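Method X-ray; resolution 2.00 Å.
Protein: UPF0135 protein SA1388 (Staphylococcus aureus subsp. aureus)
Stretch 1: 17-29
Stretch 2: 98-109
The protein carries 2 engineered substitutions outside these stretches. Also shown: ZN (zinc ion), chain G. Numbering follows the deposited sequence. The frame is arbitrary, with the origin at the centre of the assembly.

Stretch 1 (17-29) HVPFSTAESWDNV
Stretch 2 (98-109) LIAMHTNLDVNP

At the apolar centre of the contact lies Val18, the first residue to leave helical phi/psi after a helix, at phi/psi -140/73. Its CA-to-CB bond points toward the second stretch; Val18 CB lies 3.5 Å from Met101 CE, and chi1 t places Val18 CG1 4.0 Å from Leu105 CD1. A compact branched side chain suits this buried site, where Met101 (m, t, p) curls its flexible end back to meet it and Leu105 (t, p) offers a methyl. Phe20 begins differently: its CA-to-CB bond points away, yet chi1 of -73° and chi2 of 97° bring the ring nearer. Phe20 CE2 packs 4.0 Å from Met101 CG, Phe20 CZ lies 4.3 Å from Ile99 CG2, and the ring edge meets the carbonyl of Ala100, Phe20 CE2 to Ala100 O 3.5 Å.

The backbones are not paired as strands. Stretch 1 passes through a 3-10 segment at 20-22, then an extended Ala23 (-67/154), then a type I turn from Glu24 to Asp27 closed by Asp27 N to Glu24 O at 3.1 Å, and leaves extended through Val29 (-125/162). Stretch 2 ends a strand at Ala100, turns at His102 (-98/-107), the N-cap position, and enters the helix 103-106. The register is set by CA atoms 4.1 Å apart at Ala23 and Asn104 and 5.0 Å apart at Val29 and Ala100, so the chains run in opposite senses between these points. The small side chains of Ala23 and Ala100 suit these close approaches, and Ala23 CA comes within 3.6 Å of Asn104 N. Val29 (m), a branched residue, packs with Val29 CB 3.6 Å from Ala100 O and Val29 CG1 3.7 Å from His102 CB.

Around this apolar centre, side-chain amides bond to backbone carbonyls. Asn104 (chi1 p, chi2 -37°) donates from Asn104 ND2 to Val18 O at 2.9 Å, and Asn108 (chi1 t, chi2 -94°) from Asn108 ND2 to His17 O at 3.2 Å. Thr22, chi1 p, turns Thr22 OG1 back to Pro19 O at 2.7 Å. A water donates to Thr22 OG1 and Asn104 O and accepts from Asn108 ND2; another donates to His17 O and Asn108 OD1.

The polar edge gathers around Asp27, chi1 t and chi2 -6°, whose CA-to-CB bond points toward stretch 2. Its carboxylate can accept several bonds at once: Asp27 OD1 receives His102 ND1 at 2.8 Å, near the plane of the imidazole, and Asp27 OD2 receives both Thr103 OG1 at 2.6 Å and Thr103 N at 2.8 Å. Thr103, chi1 p, relays the network, since Thr103 OG1 also accepts from Glu24 N at 2.8 Å. His102 (chi1 t, chi2 -146°) also links the contact to the metal site: His102 NE2 lies 2.7 Å from the oxygen of a zinc-bound water, and Asp106 chelates the zinc ion through Asp106 OD1 at 2.2 Å and Asp106 OD2 at 2.3 Å. Trp26 (chi1 p, chi2 -99°) flanks this edge, Trp26 CH2 3.6 Å from Thr103 CG2.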

ATOM      1  N   HIS B  17     -31.681 -13.590  13.005  1.00 15.90           N
ATOM      2  CA  HIS B  17     -31.127 -14.895  13.269  1.00 15.43           C
ATOM      3  C   HIS B  17     -29.733 -15.111  12.705  1.00 14.96           C
ATOM      4  O   HIS B  17     -28.978 -15.909  13.262  1.00 14.97           O
ATOM      5  CB  HIS B  17     -32.086 -15.984  12.773  1.00 16.52           C
ATOM      6  CG  HIS B  17     -33.390 -16.035  13.510  1.00 15.66           C
ATOM      7  ND1 HIS B  17     -33.525 -16.596  14.765  1.00 17.86           N
ATOM      8  CD2 HIS B  17     -34.633 -15.620  13.148  1.00 17.07           C
ATOM      9  CE1 HIS B  17     -34.792 -16.509  15.149  1.00 16.90           C
ATOM     10  NE2 HIS B  17     -35.482 -15.915  14.189  1.00 15.10           N
ATOM     11  N   VAL B  18     -29.374 -14.415  11.621  1.00 14.56           N
ATOM     12  CA  VAL B  18     -28.086 -14.623  10.940  1.00 13.83           C
ATOM     13  C   VAL B  18     -27.549 -13.252  10.542  1.00 14.82           C
ATOM     14  O   VAL B  18     -27.640 -12.829   9.368  1.00 13.82           O
ATOM     15  CB  VAL B  18     -28.224 -15.523   9.676  1.00 15.05           C
ATOM     16  CG1 VAL B  18     -26.845 -15.837   9.033  1.00 12.02           C
ATOM     17  CG2 VAL B  18     -29.007 -16.844   9.967  1.00 11.51           C
ATOM     18  N   PRO B  19     -27.073 -12.502  11.539  1.00 15.36           N
ATOM     19  CA  PRO B  19     -26.903 -11.062  11.337  1.00 16.07           C
ATOM     20  C   PRO B  19     -25.990 -10.728  10.166  1.00 16.31           C
ATOM     21  O   PRO B  19     -24.864 -11.235  10.102  1.00 14.95           O
ATOM     22  CB  PRO B  19     -26.265 -10.581  12.631  1.00 16.68           C
ATOM     23  CG  PRO B  19     -26.493 -11.649  13.627  1.00 16.21           C
ATOM     24  CD  PRO B  19     -26.949 -12.899  12.952  1.00 15.58           C
ATOM     25  N   PHE B  20     -26.451  -9.825   9.299  1.00 15.75           N
ATOM     26  CA  PHE B  20     -25.670  -9.487   8.117  1.00 15.60           C
ATOM     27  C   PHE B  20     -24.326  -8.856   8.488  1.00 16.17           C
ATOM     28  O   PHE B  20     -23.355  -8.988   7.741  1.00 14.59           O
ATOM     29  CB  PHE B  20     -26.485  -8.617   7.189  1.00 16.64           C
ATOM     30  CG  PHE B  20     -27.561  -9.389   6.497  1.00 17.11           C
ATOM     31  CD1 PHE B  20     -28.851  -9.394   6.979  1.00 18.35           C
ATOM     32  CD2 PHE B  20     -27.249 -10.210   5.420  1.00 17.32           C
ATOM     33  CE1 PHE B  20     -29.841 -10.140   6.364  1.00 20.07           C
ATOM     34  CE2 PHE B  20     -28.226 -10.975   4.797  1.00 16.54           C
ATOM     35  CZ  PHE B  20     -29.527 -10.936   5.256  1.00 19.26           C
ATOM     36  N   SER B  21     -24.265  -8.237   9.670  1.00 15.37           N
ATOM     37  CA  SER B  21     -23.054  -7.611  10.162  1.00 16.17           C
ATOM     38  C   SER B  21     -21.926  -8.627  10.474  1.00 16.19           C
ATOM     39  O   SER B  21     -20.771  -8.246  10.589  1.00 15.47           O
ATOM     40  CB  SER B  21     -23.395  -6.789  11.434  1.00 16.55           C
ATOM     41  OG  SER B  21     -23.639  -7.631  12.581  1.00 15.91           O
ATOM     42  N   THR B  22     -22.258  -9.910  10.603  1.00 15.30           N
ATOM     43  CA  THR B  22     -21.231 -10.898  10.865  1.00 15.25           C
ATOM     44  C   THR B  22     -20.556 -11.354   9.584  1.00 16.39           C
ATOM     45  O   THR B  22     -19.607 -12.162   9.650  1.00 14.46           O
ATOM     46  CB  THR B  22     -21.754 -12.079  11.692  1.00 15.89           C
ATOM     47  OG1 THR B  22     -22.779 -12.780  10.979  1.00 13.17           O
ATOM     48  CG2 THR B  22     -22.290 -11.546  13.096  1.00 13.06           C
ATOM     49  N   ALA B  23     -21.060 -10.892   8.419  1.00 16.14           N
ATOM     50  CA  ALA B  23     -20.375 -11.176   7.151  1.00 16.32           C
ATOM     51  C   ALA B  23     -19.037 -10.450   7.112  1.00 17.70           C
ATOM     52  O   ALA B  23     -18.875  -9.436   7.777  1.00 16.89           O
ATOM     53  CB  ALA B  23     -21.257 -10.773   5.943  1.00 17.18           C
ATOM     54  N   GLU B  24     -18.074 -10.968   6.346  1.00 18.36           N
ATOM     55  CA  GLU B  24     -16.759 -10.321   6.208  1.00 19.29           C
ATOM     56  C   GLU B  24     -16.954  -9.004   5.495  1.00 19.68           C
ATOM     57  O   GLU B  24     -17.905  -8.841   4.756  1.00 17.08           O
ATOM     58  CB  GLU B  24     -15.782 -11.193   5.401  1.00 20.20           C
ATOM     59  CG  GLU B  24     -15.607 -12.595   5.939  1.00 25.44           C
ATOM     60  CD  GLU B  24     -14.757 -12.634   7.163  1.00 33.49           C
ATOM     61  OE1 GLU B  24     -14.874 -13.620   7.930  1.00 41.47           O
ATOM     62  OE2 GLU B  24     -13.927 -11.714   7.326  1.00 38.64           O
ATOM     63  N   SER B  25     -16.050  -8.050   5.718  1.00 20.80           N
ATOM     64  CA  SER B  25     -16.210  -6.703   5.172  1.00 21.10           C
ATOM     65  C   SER B  25     -16.028  -6.632   3.661  1.00 20.83           C
ATOM     66  O   SER B  25     -16.575  -5.752   3.031  1.00 20.54           O
ATOM     67  CB  SER B  25     -15.210  -5.743   5.833  1.00 22.36           C
ATOM     68  OG  SER B  25     -13.903  -6.171   5.505  1.00 24.99           O
ATOM     69  N   TRP B  26     -15.313  -7.587   3.062  1.00 20.39           N
ATOM     70  CA  TRP B  26     -15.236  -7.685   1.598  1.00 19.55           C
ATOM     71  C   TRP B  26     -16.490  -8.304   0.936  1.00 18.88           C
ATOM     72  O   TRP B  26     -16.582  -8.296  -0.271  1.00 17.26           O
ATOM     73  CB  TRP B  26     -13.992  -8.489   1.140  1.00 21.34           C
ATOM     74  CG  TRP B  26     -13.861  -9.816   1.816  1.00 21.11           C
ATOM     75  CD1 TRP B  26     -13.059 -10.110   2.887  1.00 21.48           C
ATOM     76  CD2 TRP B  26     -14.573 -11.033   1.494  1.00 22.64           C
ATOM     77  NE1 TRP B  26     -13.250 -11.438   3.267  1.00 23.07           N
ATOM     78  CE2 TRP B  26     -14.157 -12.023   2.426  1.00 23.33           C
ATOM     79  CE3 TRP B  26     -15.504 -11.374   0.532  1.00 23.19           C
ATOM     80  CZ2 TRP B  26     -14.661 -13.305   2.420  1.00 24.90           C
ATOM     81  CZ3 TRP B  26     -16.007 -12.677   0.524  1.00 25.39           C
ATOM     82  CH2 TRP B  26     -15.568 -13.624   1.462  1.00 25.40           C
ATOM     83  N   ASP B  27     -17.401  -8.905   1.715  1.00 16.17           N
ATOM     84  CA  ASP B  27     -18.479  -9.697   1.153  1.00 15.31           C
ATOM     85  C   ASP B  27     -19.599  -8.764   0.646  1.00 15.68           C
ATOM     86  O   ASP B  27     -19.579  -7.538   0.903  1.00 16.51           O
ATOM     87  CB  ASP B  27     -19.016 -10.632   2.237  1.00 15.33           C
ATOM     88  CG  ASP B  27     -19.675 -11.863   1.702  1.00 13.87           C
ATOM     89  OD1 ASP B  27     -19.857 -12.016   0.478  1.00 15.11           O
ATOM     90  OD2 ASP B  27     -20.059 -12.707   2.571  1.00 13.22           O
ATOM     91  N   ASN B  28     -20.520  -9.333  -0.114  1.00 14.57           N
ATOM     92  CA  ASN B  28     -21.674  -8.619  -0.617  1.00 14.65           C
ATOM     93  C   ASN B  28     -22.931  -9.365  -0.215  1.00 13.59           C
ATOM     94  O   ASN B  28     -23.307 -10.349  -0.858  1.00 15.94           O
ATOM     95  CB  ASN B  28     -21.556  -8.473  -2.117  1.00 13.88           C
ATOM     96  CG  ASN B  28     -22.522  -7.437  -2.671  1.00 18.14           C
ATOM     97  OD1 ASN B  28     -22.823  -6.475  -1.999  1.00 17.16           O
ATOM     98  ND2 ASN B  28     -23.048  -7.668  -3.869  1.00 16.62           N
ATOM     99  N   VAL B  29     -23.572  -8.924   0.872  1.00 13.39           N
ATOM    100  CA  VAL B  29     -24.688  -9.681   1.467  1.00 12.99           C
ATOM    101  C   VAL B  29     -25.952  -8.869   1.599  1.00 13.90           C
ATOM    102  O   VAL B  29     -25.935  -7.630   1.490  1.00 13.30           O
ATOM    103  CB  VAL B  29     -24.320 -10.353   2.828  1.00 13.59           C
ATOM    104  CG1 VAL B  29     -23.211 -11.419   2.640  1.00 12.12           C
ATOM    105  CG2 VAL B  29     -23.910  -9.339   3.874  1.00 13.47           C
ATOM    106  N   LEU B  98     -33.687 -11.309  -4.893  1.00 10.70           N
ATOM    107  CA  LEU B  98     -32.566 -12.177  -4.589  1.00 11.48           C
ATOM    108  C   LEU B  98     -31.832 -11.618  -3.383  1.00 11.26           C
ATOM    109  O   LEU B  98     -31.303 -10.508  -3.440  1.00 11.57           O
ATOM    110  CB  LEU B  98     -31.594 -12.292  -5.791  1.00 11.07           C
ATOM    111  CG  LEU B  98     -30.328 -13.136  -5.489  1.00 14.67           C
ATOM    112  CD1 LEU B  98     -30.714 -14.631  -5.131  1.00 13.09           C
ATOM    113  CD2 LEU B  98     -29.302 -13.094  -6.619  1.00 15.13           C
ATOM    114  N   ILE B  99     -31.763 -12.420  -2.334  1.00 10.33           N
ATOM    115  CA  ILE B  99     -31.018 -12.086  -1.119  1.00 11.94           C
ATOM    116  C   ILE B  99     -29.847 -13.066  -0.981  1.00 11.82           C
ATOM    117  O   ILE B  99     -30.006 -14.256  -1.225  1.00 13.03           O
ATOM    118  CB  ILE B  99     -31.953 -12.261   0.132  1.00 12.03           C
ATOM    119  CG1 ILE B  99     -33.121 -11.249   0.062  1.00 11.79           C
ATOM    120  CG2 ILE B  99     -31.143 -12.232   1.477  1.00 11.58           C
ATOM    121  CD1 ILE B  99     -34.379 -11.650   0.999  1.00  8.58           C
ATOM    122  N   ALA B 100     -28.675 -12.552  -0.621  1.00 11.56           N
ATOM    123  CA  ALA B 100     -27.526 -13.370  -0.402  1.00 12.30           C
ATOM    124  C   ALA B 100     -27.242 -13.429   1.100  1.00 12.41           C
ATOM    125  O   ALA B 100     -27.061 -12.389   1.774  1.00 13.39           O
ATOM    126  CB  ALA B 100     -26.260 -12.793  -1.113  1.00 12.36           C
ATOM    127  N   MET B 101     -27.193 -14.644   1.611  1.00 12.93           N
ATOM    128  CA  MET B 101     -26.749 -14.903   2.983  1.00 13.03           C
ATOM    129  C   MET B 101     -25.462 -15.672   2.847  1.00 12.90           C
ATOM    130  O   MET B 101     -25.467 -16.935   2.831  1.00 11.57           O
ATOM    131  CB  MET B 101     -27.844 -15.683   3.746  1.00 12.31           C
ATOM    132  CG  MET B 101     -29.125 -14.827   4.014  1.00 15.28           C
ATOM    133  SD  MET B 101     -30.331 -15.851   4.865  1.00 16.65           S
ATOM    134  CE  MET B 101     -29.708 -15.726   6.568  1.00 14.60           C
ATOM    135  N   HIS B 102     -24.352 -14.911   2.728  1.00 12.47           N
ATOM    136  CA  HIS B 102     -23.086 -15.500   2.375  1.00 12.44           C
ATOM    137  C   HIS B 102     -22.224 -15.759   3.602  1.00 13.55           C
ATOM    138  O   HIS B 102     -22.576 -16.641   4.389  1.00 13.59           O
ATOM    139  CB  HIS B 102     -22.360 -14.708   1.303  1.00 12.71           C
ATOM    140  CG  HIS B 102     -21.209 -15.446   0.717  1.00 11.30           C
ATOM    141  ND1 HIS B 102     -20.048 -14.818   0.304  1.00 11.97           N
ATOM    142  CD2 HIS B 102     -21.017 -16.776   0.527  1.00 11.66           C
ATOM    143  CE1 HIS B 102     -19.199 -15.738  -0.146  1.00 13.56           C
ATOM    144  NE2 HIS B 102     -19.755 -16.933  -0.008  1.00 12.71           N
ATOM    145  N   THR B 103     -21.159 -14.981   3.837  1.00 12.74           N
ATOM    146  CA  THR B 103     -20.274 -15.335   4.936  1.00 12.16           C
ATOM    147  C   THR B 103     -20.968 -15.187   6.311  1.00 13.12           C
ATOM    148  O   THR B 103     -20.571 -15.871   7.218  1.00 13.81           O
ATOM    149  CB  THR B 103     -18.909 -14.631   4.901  1.00 12.36           C
ATOM    150  OG1 THR B 103     -19.082 -13.214   4.947  1.00 12.05           O
ATOM    151  CG2 THR B 103     -18.089 -15.048   3.638  1.00 12.09           C
ATOM    152  N   ASN B 104     -22.013 -14.353   6.467  1.00 12.62           N
ATOM    153  CA  ASN B 104     -22.847 -14.442   7.688  1.00 12.65           C
ATOM    154  C   ASN B 104     -23.389 -15.843   7.986  1.00 11.70           C
ATOM    155  O   ASN B 104     -23.444 -16.277   9.141  1.00 11.13           O
ATOM    156  CB  ASN B 104     -23.952 -13.343   7.794  1.00 12.74           C
ATOM    157  CG  ASN B 104     -24.855 -13.282   6.582  1.00 15.50           C
ATOM    158  OD1 ASN B 104     -24.406 -13.465   5.429  1.00 13.23           O
ATOM    159  ND2 ASN B 104     -26.164 -13.059   6.833  1.00 10.86           N
ATOM    160  N   LEU B 105     -23.732 -16.588   6.956  1.00 11.90           N
ATOM    161  CA  LEU B 105     -24.175 -17.967   7.166  1.00 12.11           C
ATOM    162  C   LEU B 105     -23.005 -18.930   7.374  1.00 12.35           C
ATOM    163  O   LEU B 105     -23.176 -19.922   8.068  1.00 13.39           O
ATOM    164  CB  LEU B 105     -25.057 -18.418   5.996  1.00 12.47           C
ATOM    165  CG  LEU B 105     -25.881 -19.675   6.215  1.00 12.06           C
ATOM    166  CD1 LEU B 105     -27.039 -19.428   7.206  1.00 11.02           C
ATOM    167  CD2 LEU B 105     -26.383 -20.122   4.799  1.00 12.74           C
ATOM    168  N   ASP B 106     -21.827 -18.640   6.791  1.00 13.59           N
ATOM    169  CA  ASP B 106     -20.610 -19.448   7.036  1.00 13.99           C
ATOM    170  C   ASP B 106     -20.173 -19.408   8.492  1.00 13.53           C
ATOM    171  O   ASP B 106     -19.582 -20.376   8.978  1.00 13.19           O
ATOM    172  CB  ASP B 106     -19.427 -19.027   6.135  1.00 13.64           C
ATOM    173  CG  ASP B 106     -19.618 -19.475   4.687  1.00 16.84           C
ATOM    174  OD1 ASP B 106     -19.950 -20.686   4.529  1.00 13.00           O
ATOM    175  OD2 ASP B 106     -19.436 -18.640   3.739  1.00 14.55           O
ATOM    176  N   VAL B 107     -20.458 -18.301   9.181  1.00 13.31           N
ATOM    177  CA  VAL B 107     -19.977 -18.104  10.537  1.00 12.07           C
ATOM    178  C   VAL B 107     -21.053 -18.247  11.615  1.00 13.03           C
ATOM    179  O   VAL B 107     -20.784 -18.141  12.815  1.00 12.08           O
ATOM    180  CB  VAL B 107     -19.289 -16.748  10.708  1.00 13.64           C
ATOM    181  CG1 VAL B 107     -18.126 -16.567   9.664  1.00 11.81           C
ATOM    182  CG2 VAL B 107     -20.335 -15.575  10.713  1.00 10.58           C
ATOM    183  N   ASN B 108     -22.265 -18.567  11.204  1.00 12.77           N
ATOM    184  CA  ASN B 108     -23.376 -18.668  12.137  1.00 13.14           C
ATOM    185  C   ASN B 108     -23.354 -19.999  12.911  1.00 14.05           C
ATOM    186  O   ASN B 108     -23.112 -21.061  12.302  1.00 14.89           O
ATOM    187  CB  ASN B 108     -24.662 -18.586  11.351  1.00 13.27           C
ATOM    188  CG  ASN B 108     -25.842 -18.360  12.237  1.00 15.38           C
ATOM    189  OD1 ASN B 108     -26.507 -19.322  12.658  1.00 13.54           O
ATOM    190  ND2 ASN B 108     -26.091 -17.076  12.568  1.00 12.42           N
ATOM    191  N   PRO B 109     -23.662 -19.964  14.224  1.00 14.48           N
ATOM    192  CA  PRO B 109     -23.727 -21.228  14.982  1.00 14.20           C
ATOM    193  C   PRO B 109     -24.661 -22.272  14.399  1.00 14.75           C
ATOM    194  O   PRO B 109     -24.477 -23.450  14.674  1.00 14.67           O
ATOM    195  CB  PRO B 109     -24.252 -20.814  16.363  1.00 15.72           C
ATOM    196  CG  PRO B 109     -24.092 -19.290  16.456  1.00 14.73           C
ATOM    197  CD  PRO B 109     -24.138 -18.803  15.016  1.00 14.77           C
TER
HETATM  198 ZN    ZN G 402     -19.610 -20.494   2.364  0.50 23.93          ZN
HETATM  199  O   HOH W   1     -29.190 -18.795  13.352  1.00 21.22           O
HETATM  200  O   HOH W   2     -24.295 -15.178  11.447  1.00 13.16           O
HETATM  201  O   HOH W   3     -19.055 -19.479   0.626  1.00 12.36           O
HETATM  202  O   HOH W   4     -17.439 -20.791   2.283  1.00 12.58           O